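Local atomic coordinates of alpha-1,3-glucanase (Bacillus circulans, PDB entry 5ZRU), a protein that probably hydrolyses alpha-1,3-glucan as a family GH87 glycoside hydrolase, with this chain forming the catalytic part of a longer, multi-domain protein. Residues A204-A209 and F227-M232; L378-S383 and S416-T421; A388-N393 and P441-Q446. One frame throughout, in Å; residues are numbered along the deposited sequence.

Interaction 1: residues A204-A209 and F227-M232; sequences AAFEAA and FHLGNM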
ATOM      1  N   ALA A 204      -5.791 -12.685 -26.058  1.00 12.61           N
ATOM      2  CA  ALA A 204      -5.305 -12.779 -27.435  1.00 16.11           C
ATOM      3  C   ALA A 204      -5.477 -11.450 -28.158  1.00 13.72           C
ATOM      4  O   ALA A 204      -4.575 -11.001 -28.884  1.00 12.86           O
ATOM      5  CB  ALA A 204      -6.030 -13.892 -28.186  1.00 19.64           C
ATOM      6  N   ALA A 205      -6.622 -10.793 -27.952  1.00 12.35           N
ATOM      7  CA  ALA A 205      -6.848  -9.491 -28.573  1.00 12.74           C
ATOM      8  C   ALA A 205      -5.906  -8.431 -28.010  1.00 12.17           C
ATOM      9  O   ALA A 205      -5.414  -7.572 -28.754  1.00 10.99           O
ATOM     10  CB  ALA A 205      -8.303  -9.073 -28.385  1.00 16.56           C
ATOM     11  N   PHE A 206      -5.652  -8.463 -26.697  1.00 11.01           N
ATOM     12  CA  PHE A 206      -4.701  -7.519 -26.104  1.00  9.41           C
ATOM     13  C   PHE A 206      -3.311  -7.686 -26.702  1.00 10.76           C
ATOM     14  O   PHE A 206      -2.639  -6.696 -27.017  1.00 12.19           O
ATOM     15  CB  PHE A 206      -4.633  -7.710 -24.586  1.00  9.31           C
ATOM     16  CG  PHE A 206      -5.685  -6.963 -23.818  1.00 11.72           C
ATOM     17  CD1 PHE A 206      -7.018  -7.000 -24.205  1.00  9.83           C
ATOM     18  CD2 PHE A 206      -5.346  -6.259 -22.672  1.00 10.10           C
ATOM     19  CE1 PHE A 206      -7.979  -6.325 -23.473  1.00 10.16           C
ATOM     20  CE2 PHE A 206      -6.305  -5.586 -21.930  1.00 11.27           C
ATOM     21  CZ  PHE A 206      -7.629  -5.614 -22.335  1.00 11.34           C
ATOM     22  N   GLU A 207      -2.856  -8.938 -26.854  1.00 10.30           N
ATOM     23  CA  GLU A 207      -1.540  -9.187 -27.438  1.00 11.54           C
ATOM     24  C   GLU A 207      -1.469  -8.688 -28.874  1.00 13.53           C
ATOM     25  O   GLU A 207      -0.482  -8.056 -29.272  1.00 12.77           O
ATOM     26  CB  GLU A 207      -1.209 -10.680 -27.374  1.00 12.25           C
ATOM     27  CG  GLU A 207      -0.792 -11.123 -25.988  1.00 13.82           C
ATOM     28  CD  GLU A 207      -0.737 -12.631 -25.848  1.00 11.58           C
ATOM     29  OE1 GLU A 207      -0.825 -13.334 -26.885  1.00 18.15           O
ATOM     30  OE2 GLU A 207      -0.623 -13.095 -24.693  1.00 12.83           O
ATOM     31  N   ALA A 208      -2.504  -8.975 -29.670  1.00 15.05           N
ATOM     32  CA  ALA A 208      -2.534  -8.494 -31.045  1.00 12.88           C
ATOM     33  C   ALA A 208      -2.548  -6.973 -31.088  1.00 15.56           C
ATOM     34  O   ALA A 208      -1.897  -6.361 -31.942  1.00 14.11           O
ATOM     35  CB  ALA A 208      -3.754  -9.062 -31.772  1.00 13.38           C
ATOM     36  N   ALA A 209      -3.292  -6.346 -30.172  1.00 13.23           N
ATOM     37  CA  ALA A 209      -3.380  -4.891 -30.142  1.00 13.12           C
ATOM     38  C   ALA A 209      -2.037  -4.262 -29.792  1.00 14.55           C
ATOM     39  O   ALA A 209      -1.676  -3.213 -30.340  1.00 13.02           O
ATOM     40  CB  ALA A 209      -4.459  -4.458 -29.147  1.00 13.32           C
ATOM     41  N   PHE A 227     -12.476  -6.392 -18.976  1.00  9.22           N
ATOM     42  CA  PHE A 227     -11.792  -7.316 -19.862  1.00  9.99           C
ATOM     43  C   PHE A 227     -11.102  -8.381 -19.023  1.00 13.72           C
ATOM     44  O   PHE A 227     -10.571  -8.083 -17.948  1.00 12.24           O
ATOM     45  CB  PHE A 227     -10.797  -6.565 -20.733  1.00 10.70           C
ATOM     46  CG  PHE A 227     -11.453  -5.550 -21.605  1.00 12.55           C
ATOM     47  CD1 PHE A 227     -11.885  -5.889 -22.877  1.00 11.38           C
ATOM     48  CD2 PHE A 227     -11.701  -4.267 -21.126  1.00 11.60           C
ATOM     49  CE1 PHE A 227     -12.509  -4.950 -23.684  1.00 12.00           C
ATOM     50  CE2 PHE A 227     -12.336  -3.334 -21.914  1.00 13.10           C
ATOM     51  CZ  PHE A 227     -12.740  -3.674 -23.198  1.00 13.25           C
ATOM     52  N   HIS A 228     -11.123  -9.619 -19.512  1.00  9.51           N
ATOM     53  CA  HIS A 228     -10.659 -10.769 -18.749  1.00 14.41           C
ATOM     54  C   HIS A 228      -9.404 -11.333 -19.392  1.00 13.87           C
ATOM     55  O   HIS A 228      -9.398 -11.655 -20.589  1.00 13.91           O
ATOM     56  CB  HIS A 228     -11.753 -11.840 -18.655  1.00 14.70           C
ATOM     57  CG  HIS A 228     -12.929 -11.418 -17.824  1.00 13.83           C
ATOM     58  ND1 HIS A 228     -14.008 -10.741 -18.350  1.00 13.91           N
ATOM     59  CD2 HIS A 228     -13.183 -11.559 -16.501  1.00 16.30           C
ATOM     60  CE1 HIS A 228     -14.884 -10.496 -17.390  1.00 15.62           C
ATOM     61  NE2 HIS A 228     -14.404 -10.980 -16.257  1.00 15.46           N
ATOM     62  N   LEU A 229      -8.346 -11.456 -18.600  1.00 12.31           N
ATOM     63  CA  LEU A 229      -7.054 -11.922 -19.092  1.00 12.06           C
ATOM     64  C   LEU A 229      -6.666 -13.179 -18.325  1.00 10.92           C
ATOM     65  O   LEU A 229      -6.381 -13.115 -17.124  1.00 11.86           O
ATOM     66  CB  LEU A 229      -5.989 -10.833 -18.945  1.00 11.88           C
ATOM     67  CG  LEU A 229      -6.297  -9.470 -19.568  1.00 11.14           C
ATOM     68  CD1 LEU A 229      -5.062  -8.568 -19.471  1.00 11.55           C
ATOM     69  CD2 LEU A 229      -6.713  -9.597 -21.024  1.00 12.28           C
ATOM     70  N   GLY A 230      -6.659 -14.322 -19.014  1.00 11.46           N
ATOM     71  CA  GLY A 230      -6.437 -15.618 -18.405  1.00 12.27           C
ATOM     72  C   GLY A 230      -4.994 -16.012 -18.194  1.00 12.94           C
ATOM     73  O   GLY A 230      -4.712 -17.174 -17.886  1.00 10.21           O
ATOM     74  N   ASN A 231      -4.059 -15.089 -18.370  1.00 12.63           N
ATOM     75  CA  ASN A 231      -2.679 -15.326 -17.976  1.00 12.08           C
ATOM     76  C   ASN A 231      -1.980 -13.983 -17.843  1.00 10.48           C
ATOM     77  O   ASN A 231      -2.609 -12.924 -17.958  1.00 11.52           O
ATOM     78  CB  ASN A 231      -1.945 -16.231 -18.967  1.00 16.85           C
ATOM     79  CG  ASN A 231      -0.975 -17.165 -18.260  1.00 25.99           C
ATOM     80  OD1 ASN A 231       0.082 -16.737 -17.740  1.00 17.86           O
ATOM     81  ND2 ASN A 231      -1.334 -18.451 -18.218  1.00 17.86           N
ATOM     82  N   MET A 232      -0.670 -14.034 -17.608  1.00 10.21           N
ATOM     83  CA  MET A 232       0.118 -12.811 -17.505  1.00  9.88           C
ATOM     84  C   MET A 232       0.099 -12.076 -18.841  1.00 12.27           C
ATOM     85  O   MET A 232       0.201 -12.692 -19.908  1.00 10.42           O
ATOM     86  CB  MET A 232       1.554 -13.145 -17.097  1.00  9.39           C
ATOM     87  CG  MET A 232       2.469 -11.918 -16.861  1.00  9.98           C
ATOM     88  SD  MET A 232       4.177 -12.364 -16.528  1.00 13.21           S
ATOM     89  CE  MET A 232       4.012 -13.352 -15.025  1.00 12.19           C
TER
HETATM   90  O   HOH W   1       0.646 -12.074 -22.726  1.00 15.69           O
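Phe206 projects from the helix 203-216 onto Phe227 and Leu229, two residues of strand 225-229 that face the helix, and so seats the helix on the first coils of a parallel beta-helix of the pectate-lyase-like kind. The Leu229 methyl CD2 sits almost on the normal of the Phe206 ring, 3.9 Å from its centroid and 8° off that normal, a well-centred CH-pi contact. The second methyl, CD1, lies 4.0 Å from Phe206 CD2 and widens the apolar patch. The far end of the ring meets Phe227 differently: Phe206 CZ comes to 3.7 Å from Phe227 CB. The two phenyl planes are inclined at 55° with centroids 5.7 Å apart, an oblique aromatic pair. In Phe206 CG stands anti to the carbonyl carbon (chi1 -85°), which sends the ring off the helix toward the strand. Around this first shell, Trp233 meets Phe206 edge-to-face, and Ile222 and Ile257 of neighbouring strands add aliphatic packing. Phe227 also touches Asp202, a calcium ligand whose OD2 accepts a hydrogen bond from the backbone N of His228, so the apolar contact lies close to a metal site. On the other side of Leu229 the link turns polar: one water donates to Glu207 OE2 at 2.6 Å and to Met232 O at 2.9 Å.

Interaction 2: residues L378-S383 and S416-T421; sequences LAVWTS and SGHKAT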
ATOM      1  N   LEU A 378       6.048   1.309   0.413  1.00  7.54           N
ATOM      2  CA  LEU A 378       6.950   1.813  -0.616  1.00  8.35           C
ATOM      3  C   LEU A 378       8.368   1.485  -0.180  1.00  9.15           C
ATOM      4  O   LEU A 378       8.787   1.880   0.913  1.00 10.49           O
ATOM      5  CB  LEU A 378       6.782   3.327  -0.805  1.00  9.02           C
ATOM      6  CG  LEU A 378       5.360   3.846  -1.068  1.00  8.84           C
ATOM      7  CD1 LEU A 378       5.366   5.367  -1.080  1.00  6.00           C
ATOM      8  CD2 LEU A 378       4.797   3.297  -2.385  1.00  8.81           C
ATOM      9  N   ALA A 379       9.109   0.778  -1.023  1.00  9.08           N
ATOM     10  CA  ALA A 379      10.432   0.321  -0.621  1.00  9.62           C
ATOM     11  C   ALA A 379      11.441   0.510  -1.741  1.00  9.89           C
ATOM     12  O   ALA A 379      11.108   0.376  -2.922  1.00  7.96           O
ATOM     13  CB  ALA A 379      10.410  -1.160  -0.218  1.00  7.96           C
ATOM     14  N   VAL A 380      12.692   0.777  -1.352  1.00  9.11           N
ATOM     15  CA  VAL A 380      13.844   0.700  -2.250  1.00  7.86           C
ATOM     16  C   VAL A 380      14.742  -0.428  -1.751  1.00  9.40           C
ATOM     17  O   VAL A 380      15.442  -0.280  -0.743  1.00  8.81           O
ATOM     18  CB  VAL A 380      14.627   2.019  -2.319  1.00 10.24           C
ATOM     19  CG1 VAL A 380      15.847   1.851  -3.249  1.00  8.41           C
ATOM     20  CG2 VAL A 380      13.739   3.129  -2.803  1.00  8.85           C
ATOM     21  N   TRP A 381      14.740  -1.551  -2.451  1.00  9.21           N
ATOM     22  CA  TRP A 381      15.664  -2.647  -2.149  1.00  9.03           C
ATOM     23  C   TRP A 381      16.763  -2.616  -3.209  1.00  9.73           C
ATOM     24  O   TRP A 381      16.555  -3.038  -4.350  1.00 10.74           O
ATOM     25  CB  TRP A 381      14.929  -3.984  -2.124  1.00 11.65           C
ATOM     26  CG  TRP A 381      15.847  -5.172  -1.961  1.00 12.14           C
ATOM     27  CD1 TRP A 381      17.121  -5.165  -1.478  1.00 13.92           C
ATOM     28  CD2 TRP A 381      15.557  -6.528  -2.308  1.00 12.36           C
ATOM     29  NE1 TRP A 381      17.647  -6.434  -1.499  1.00 15.38           N
ATOM     30  CE2 TRP A 381      16.705  -7.294  -2.002  1.00 15.55           C
ATOM     31  CE3 TRP A 381      14.438  -7.171  -2.840  1.00 17.67           C
ATOM     32  CZ2 TRP A 381      16.766  -8.667  -2.219  1.00 15.13           C
ATOM     33  CZ3 TRP A 381      14.497  -8.542  -3.048  1.00 18.11           C
ATOM     34  CH2 TRP A 381      15.654  -9.275  -2.737  1.00 18.09           C
ATOM     35  N   THR A 382      17.945  -2.130  -2.829  1.00 10.29           N
ATOM     36  CA  THR A 382      19.063  -2.018  -3.768  1.00  9.10           C
ATOM     37  C   THR A 382      19.783  -3.366  -3.882  1.00 12.66           C
ATOM     38  O   THR A 382      20.924  -3.551  -3.451  1.00 12.69           O
ATOM     39  CB  THR A 382      20.006  -0.897  -3.346  1.00 10.51           C
ATOM     40  OG1 THR A 382      20.309  -1.033  -1.957  1.00 11.21           O
ATOM     41  CG2 THR A 382      19.353   0.476  -3.573  1.00 10.68           C
ATOM     42  N   SER A 383      19.076  -4.321  -4.491  1.00 12.52           N
ATOM     43  CA  SER A 383      19.633  -5.628  -4.808  1.00 11.40           C
ATOM     44  C   SER A 383      20.624  -5.523  -5.967  1.00 15.70           C
ATOM     45  O   SER A 383      20.658  -4.533  -6.702  1.00 12.10           O
ATOM     46  CB  SER A 383      18.516  -6.610  -5.160  1.00 14.20           C
ATOM     47  OG  SER A 383      17.740  -6.132  -6.250  1.00 14.15           O
ATOM     48  N   SER A 416      21.906   5.317  -2.322  1.00 10.85           N
ATOM     49  CA  SER A 416      22.269   6.685  -1.986  1.00  8.62           C
ATOM     50  C   SER A 416      21.194   7.652  -2.467  1.00  9.49           C
ATOM     51  O   SER A 416      20.550   7.427  -3.496  1.00 10.62           O
ATOM     52  CB  SER A 416      23.629   7.040  -2.611  1.00  9.40           C
ATOM     53  OG  SER A 416      23.974   8.390  -2.388  1.00 12.50           O
ATOM     54  N   GLY A 417      21.016   8.734  -1.715  1.00  9.54           N
ATOM     55  CA  GLY A 417      20.298   9.910  -2.199  1.00 11.42           C
ATOM     56  C   GLY A 417      18.784   9.827  -2.222  1.00 11.30           C
ATOM     57  O   GLY A 417      18.146  10.706  -2.813  1.00 11.00           O
ATOM     58  N   HIS A 418      18.191   8.805  -1.611  1.00 10.21           N
ATOM     59  CA  HIS A 418      16.741   8.662  -1.611  1.00  9.87           C
ATOM     60  C   HIS A 418      16.107   9.696  -0.695  1.00 12.84           C
ATOM     61  O   HIS A 418      16.718  10.153   0.271  1.00  9.66           O
ATOM     62  CB  HIS A 418      16.342   7.264  -1.139  1.00 10.75           C
ATOM     63  CG  HIS A 418      17.116   6.167  -1.790  1.00 11.45           C
ATOM     64  ND1 HIS A 418      17.194   6.027  -3.157  1.00  9.99           N
ATOM     65  CD2 HIS A 418      17.835   5.144  -1.264  1.00  9.95           C
ATOM     66  CE1 HIS A 418      17.932   4.968  -3.448  1.00 10.48           C
ATOM     67  NE2 HIS A 418      18.340   4.421  -2.317  1.00 10.43           N
ATOM     68  N   LYS A 419      14.862  10.062  -0.988  1.00  9.49           N
ATOM     69  CA  LYS A 419      14.142  10.919  -0.064  1.00  9.34           C
ATOM     70  C   LYS A 419      12.680  10.516  -0.007  1.00 10.00           C
ATOM     71  O   LYS A 419      12.132   9.960  -0.956  1.00  9.32           O
ATOM     72  CB  LYS A 419      14.247  12.396  -0.428  1.00 13.65           C
ATOM     73  CG  LYS A 419      13.475  12.792  -1.657  1.00 15.49           C
ATOM     74  CD  LYS A 419      13.731  14.280  -1.950  1.00 25.00           C
ATOM     75  CE  LYS A 419      13.287  14.668  -3.347  1.00 28.12           C
ATOM     76  NZ  LYS A 419      13.347  16.145  -3.546  1.00 32.31           N
ATOM     77  N   ALA A 420      12.059  10.812   1.127  1.00  8.87           N
ATOM     78  CA  ALA A 420      10.637  10.561   1.327  1.00 10.94           C
ATOM     79  C   ALA A 420      10.099  11.778   2.058  1.00  9.97           C
ATOM     80  O   ALA A 420      10.456  12.006   3.219  1.00  9.48           O
ATOM     81  CB  ALA A 420      10.397   9.271   2.118  1.00  9.46           C
ATOM     82  N   THR A 421       9.264  12.571   1.388  1.00  9.59           N
ATOM     83  CA  THR A 421       8.820  13.835   1.969  1.00  8.07           C
ATOM     84  C   THR A 421       7.321  14.022   1.772  1.00  9.42           C
ATOM     85  O   THR A 421       6.732  13.501   0.827  1.00  9.04           O
ATOM     86  CB  THR A 421       9.551  15.049   1.360  1.00 11.16           C
ATOM     87  OG1 THR A 421       9.064  15.271   0.032  1.00 13.46           O
ATOM     88  CG2 THR A 421      11.065  14.837   1.313  1.00 11.37           C
TER
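In the interior of the parallel beta-helix, between two of its strand faces, Val380 of strand 378-381 packs against the imidazole of His418, the residue just before strand 419-421. The two side chains come from opposite directions. Val380 CB lies over one face of the ring, and its CG1 methyl is 3.7 Å from His418 NE2 and 3.8 Å from His418 CE1. That methyl is 4.0 Å from the ring centroid but 30° off the normal, an off-centre CH-pi contact over the NE2-CE1 side. Placing CG1 anti to the backbone N (chi1 178°) points this branch at the ring. The strands belong to successive coils: 378-381 pairs in parallel with 354-357 and 411-412, while 419-421 follows in the next coil on another face. His418 is pinned by two bonds, ND1 receiving the backbone N of Asn394 and NE2 meeting Gly414 O, consistent with a proton on NE2. Thr382, the centre of an inverse gamma turn, adds its CG2 methyl 4.3 Å from His418 NE2. Its hydroxyl OG1 instead donates to Tyr443 O in the loop after strand 435-437, two coils further on.

Interaction 3: residues A388-N393 and P441-Q446; sequences APAGVN and PGYHFQ. With SO4 (sulfate ion), chain D.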
ATOM      1  N   ALA A 388      23.402  -5.763 -11.184  1.00 16.18           N
ATOM      2  CA  ALA A 388      22.672  -4.505 -11.165  1.00 15.49           C
ATOM      3  C   ALA A 388      23.464  -3.464 -10.378  1.00 13.91           C
ATOM      4  O   ALA A 388      24.093  -3.800  -9.367  1.00 15.83           O
ATOM      5  CB  ALA A 388      21.291  -4.697 -10.535  1.00 12.95           C
ATOM      6  N   PRO A 389      23.452  -2.202 -10.801  1.00 13.66           N
ATOM      7  CA  PRO A 389      24.108  -1.151 -10.019  1.00 14.16           C
ATOM      8  C   PRO A 389      23.283  -0.804  -8.794  1.00 12.52           C
ATOM      9  O   PRO A 389      22.117  -1.181  -8.668  1.00 13.50           O
ATOM     10  CB  PRO A 389      24.153   0.022 -10.997  1.00 17.50           C
ATOM     11  CG  PRO A 389      22.869  -0.138 -11.757  1.00 14.68           C
ATOM     12  CD  PRO A 389      22.746  -1.639 -11.967  1.00 13.83           C
ATOM     13  N   ALA A 390      23.893  -0.047  -7.891  1.00 13.49           N
ATOM     14  CA  ALA A 390      23.163   0.427  -6.721  1.00 13.99           C
ATOM     15  C   ALA A 390      22.083   1.426  -7.123  1.00 13.04           C
ATOM     16  O   ALA A 390      22.349   2.385  -7.855  1.00 12.70           O
ATOM     17  CB  ALA A 390      24.126   1.066  -5.722  1.00 18.60           C
ATOM     18  N   GLY A 391      20.862   1.206  -6.632  1.00  9.97           N
ATOM     19  CA  GLY A 391      19.799   2.170  -6.869  1.00 11.67           C
ATOM     20  C   GLY A 391      20.061   3.462  -6.110  1.00 11.44           C
ATOM     21  O   GLY A 391      20.454   3.451  -4.940  1.00 10.42           O
ATOM     22  N   VAL A 392      19.848   4.594  -6.795  1.00  9.60           N
ATOM     23  CA  VAL A 392      20.108   5.913  -6.223  1.00  9.35           C
ATOM     24  C   VAL A 392      18.973   6.886  -6.533  1.00 10.20           C
ATOM     25  O   VAL A 392      18.248   6.737  -7.519  1.00  9.05           O
ATOM     26  CB  VAL A 392      21.443   6.520  -6.723  1.00 11.96           C
ATOM     27  CG1 VAL A 392      22.627   5.643  -6.322  1.00 12.04           C
ATOM     28  CG2 VAL A 392      21.406   6.745  -8.237  1.00 11.81           C
ATOM     29  N   ASN A 393      18.829   7.889  -5.658  1.00  8.98           N
ATOM     30  CA  ASN A 393      18.001   9.076  -5.898  1.00  9.46           C
ATOM     31  C   ASN A 393      16.533   8.740  -6.171  1.00 11.44           C
ATOM     32  O   ASN A 393      15.903   9.333  -7.045  1.00  9.92           O
ATOM     33  CB  ASN A 393      18.569   9.911  -7.052  1.00 10.00           C
ATOM     34  CG  ASN A 393      20.038  10.216  -6.878  1.00 17.60           C
ATOM     35  OD1 ASN A 393      20.541  10.263  -5.754  1.00 13.66           O
ATOM     36  ND2 ASN A 393      20.743  10.424  -7.999  1.00 15.35           N
ATOM     37  N   PRO A 441      20.185  -8.804   0.952  1.00 16.66           N
ATOM     38  CA  PRO A 441      21.304  -8.856   0.004  1.00 15.76           C
ATOM     39  C   PRO A 441      21.420  -7.577  -0.805  1.00 16.66           C
ATOM     40  O   PRO A 441      20.462  -6.813  -0.958  1.00 16.76           O
ATOM     41  CB  PRO A 441      20.948 -10.040  -0.909  1.00 17.51           C
ATOM     42  CG  PRO A 441      20.062 -10.898  -0.084  1.00 17.54           C
ATOM     43  CD  PRO A 441      19.278  -9.960   0.799  1.00 15.13           C
ATOM     44  N   GLY A 442      22.614  -7.347  -1.326  1.00 13.22           N
ATOM     45  CA  GLY A 442      22.849  -6.224  -2.216  1.00 15.18           C
ATOM     46  C   GLY A 442      23.610  -5.089  -1.559  1.00 17.41           C
ATOM     47  O   GLY A 442      24.321  -5.260  -0.568  1.00 20.89           O
ATOM     48  N   TYR A 443      23.449  -3.897  -2.135  1.00 12.91           N
ATOM     49  CA  TYR A 443      24.137  -2.713  -1.636  1.00 13.94           C
ATOM     50  C   TYR A 443      23.474  -2.193  -0.374  1.00 13.72           C
ATOM     51  O   TYR A 443      22.244  -2.207  -0.257  1.00 11.69           O
ATOM     52  CB  TYR A 443      24.129  -1.598  -2.675  1.00 11.62           C
ATOM     53  CG  TYR A 443      24.655  -2.011  -4.015  1.00 12.79           C
ATOM     54  CD1 TYR A 443      26.009  -1.907  -4.313  1.00 19.46           C
ATOM     55  CD2 TYR A 443      23.797  -2.496  -4.987  1.00 17.35           C
ATOM     56  CE1 TYR A 443      26.488  -2.275  -5.551  1.00 19.26           C
ATOM     57  CE2 TYR A 443      24.258  -2.864  -6.219  1.00 16.15           C
ATOM     58  CZ  TYR A 443      25.604  -2.757  -6.499  1.00 18.20           C
ATOM     59  OH  TYR A 443      26.047  -3.131  -7.741  1.00 20.44           O
ATOM     60  N   HIS A 444      24.295  -1.712   0.562  1.00 12.67           N
ATOM     61  CA  HIS A 444      23.784  -1.003   1.731  1.00 10.19           C
ATOM     62  C   HIS A 444      24.163   0.473   1.633  1.00 13.75           C
ATOM     63  O   HIS A 444      23.993   1.064   0.558  1.00 12.83           O
ATOM     64  CB  HIS A 444      24.268  -1.699   3.006  1.00 14.31           C
ATOM     65  CG  HIS A 444      23.708  -3.080   3.147  1.00 12.97           C
ATOM     66  ND1 HIS A 444      24.414  -4.139   3.682  1.00 16.56           N
ATOM     67  CD2 HIS A 444      22.504  -3.580   2.778  1.00 13.82           C
ATOM     68  CE1 HIS A 444      23.660  -5.225   3.649  1.00 17.56           C
ATOM     69  NE2 HIS A 444      22.495  -4.912   3.109  1.00 15.26           N
ATOM     70  N   PHE A 445      24.650   1.095   2.714  1.00 11.11           N
ATOM     71  CA  PHE A 445      24.694   2.556   2.783  1.00 11.36           C
ATOM     72  C   PHE A 445      26.106   3.127   2.783  1.00 10.64           C
ATOM     73  O   PHE A 445      26.277   4.311   3.092  1.00 11.15           O
ATOM     74  CB  PHE A 445      23.932   3.053   4.022  1.00 13.22           C
ATOM     75  CG  PHE A 445      22.478   2.666   4.025  1.00 11.20           C
ATOM     76  CD1 PHE A 445      21.571   3.324   3.199  1.00 11.26           C
ATOM     77  CD2 PHE A 445      22.026   1.627   4.821  1.00  9.85           C
ATOM     78  CE1 PHE A 445      20.235   2.948   3.174  1.00 10.48           C
ATOM     79  CE2 PHE A 445      20.700   1.247   4.799  1.00  7.95           C
ATOM     80  CZ  PHE A 445      19.806   1.911   3.974  1.00  9.32           C
ATOM     81  N   GLN A 446      27.116   2.324   2.445  1.00 13.19           N
ATOM     82  CA  GLN A 446      28.495   2.786   2.583  1.00 16.19           C
ATOM     83  C   GLN A 446      28.770   3.996   1.697  1.00 18.24           C
ATOM     84  O   GLN A 446      29.516   4.902   2.088  1.00 16.50           O
ATOM     85  CB  GLN A 446      29.466   1.657   2.248  1.00 21.83           C
ATOM     86  CG  GLN A 446      30.923   2.092   2.303  1.00 28.14           C
ATOM     87  CD  GLN A 446      31.885   0.972   1.965  1.00 42.07           C
ATOM     88  OE1 GLN A 446      32.088   0.051   2.759  1.00 44.74           O
ATOM     89  NE2 GLN A 446      32.483   1.046   0.780  1.00 42.90           N
TER
HETATM   90  S   SO4 D 602      27.900  -1.310   0.871  1.00 20.92           S
HETATM   91  O1  SO4 D 602      28.763  -1.896   1.900  1.00 29.30           O
HETATM   92  O2  SO4 D 602      27.049  -0.311   1.493  1.00 16.26           O
HETATM   93  O3  SO4 D 602      28.718  -0.681  -0.166  1.00 25.03           O
HETATM   94  O4  SO4 D 602      27.082  -2.368   0.280  1.00 19.68           O
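Tyr443 is clasped by the backbone and the methyl group of the 388-390 loop, while the segment that carries it opens onto a bound sulfate beyond. On the tight side the phenol OH donates to Ala388 O at 2.6 Å. The donor lies in the carbonyl plane on a lone pair, with a C=O...OH angle of 145°, and the oxygen stands at the ring's edge, near its plane. Ala390 covers one ring face. Its CB is 3.6 Å from the ring centroid and 14° off the normal, a CH-pi contact, and its backbone N comes over the same ring to 3.3 Å from Tyr443 CE2. Tyr443 CG is anti to the carbonyl carbon (chi1 -53°), which swings the ring across to the 388-390 chain so that face and hydroxyl are used together. A leucine here would probably leave Ala388 O without its phenol donor and Ala390 CB without a flat surface to rest on. Both segments are irregular loops on the outside of the parallel beta-helix, following strands 378-381 and 435-437, which lie two coils apart on one face. The looser side holds the sulfate, probably taken from the crystallisation liquor. Backbone amides grip it: His444 N donates to sulfate O4 at 2.9 Å and Gln446 N to sulfate O2 at 2.8 Å, both nearly straight, with a weak second bond from His444 N to sulfate O2. The His444 ring, close by, has its two nitrogens engaged elsewhere, ND1 with Asp482 OD2 and NE2 with Phe440 O. Gln446 lies exposed at the outer end, its CB 3.2 Å from sulfate O2.

Interactions 1 and 2 are buried and mainly apolar, each built on CH-pi contact with a ring, but 1 closes the helix 203-216 onto the first coils whereas 2 lies between strand faces further along, about 17 Å away between nearest atoms. Interaction 3 is only partly buried; it too has a CH-pi contact but adds a phenol-to-carbonyl bond, and a sulfate sits on the backbone of one segment. Interactions 2 and 3 adjoin, centres about 9 Å apart, and their segments alternate: strand 378-381 lies in interaction 2, the loop after it in interaction 3. Probable backbone hydrogen bonds tie them, Asn393 N to Ser416 O at 2.8 Å and Tyr443 N to Thr382 O at 2.9 Å.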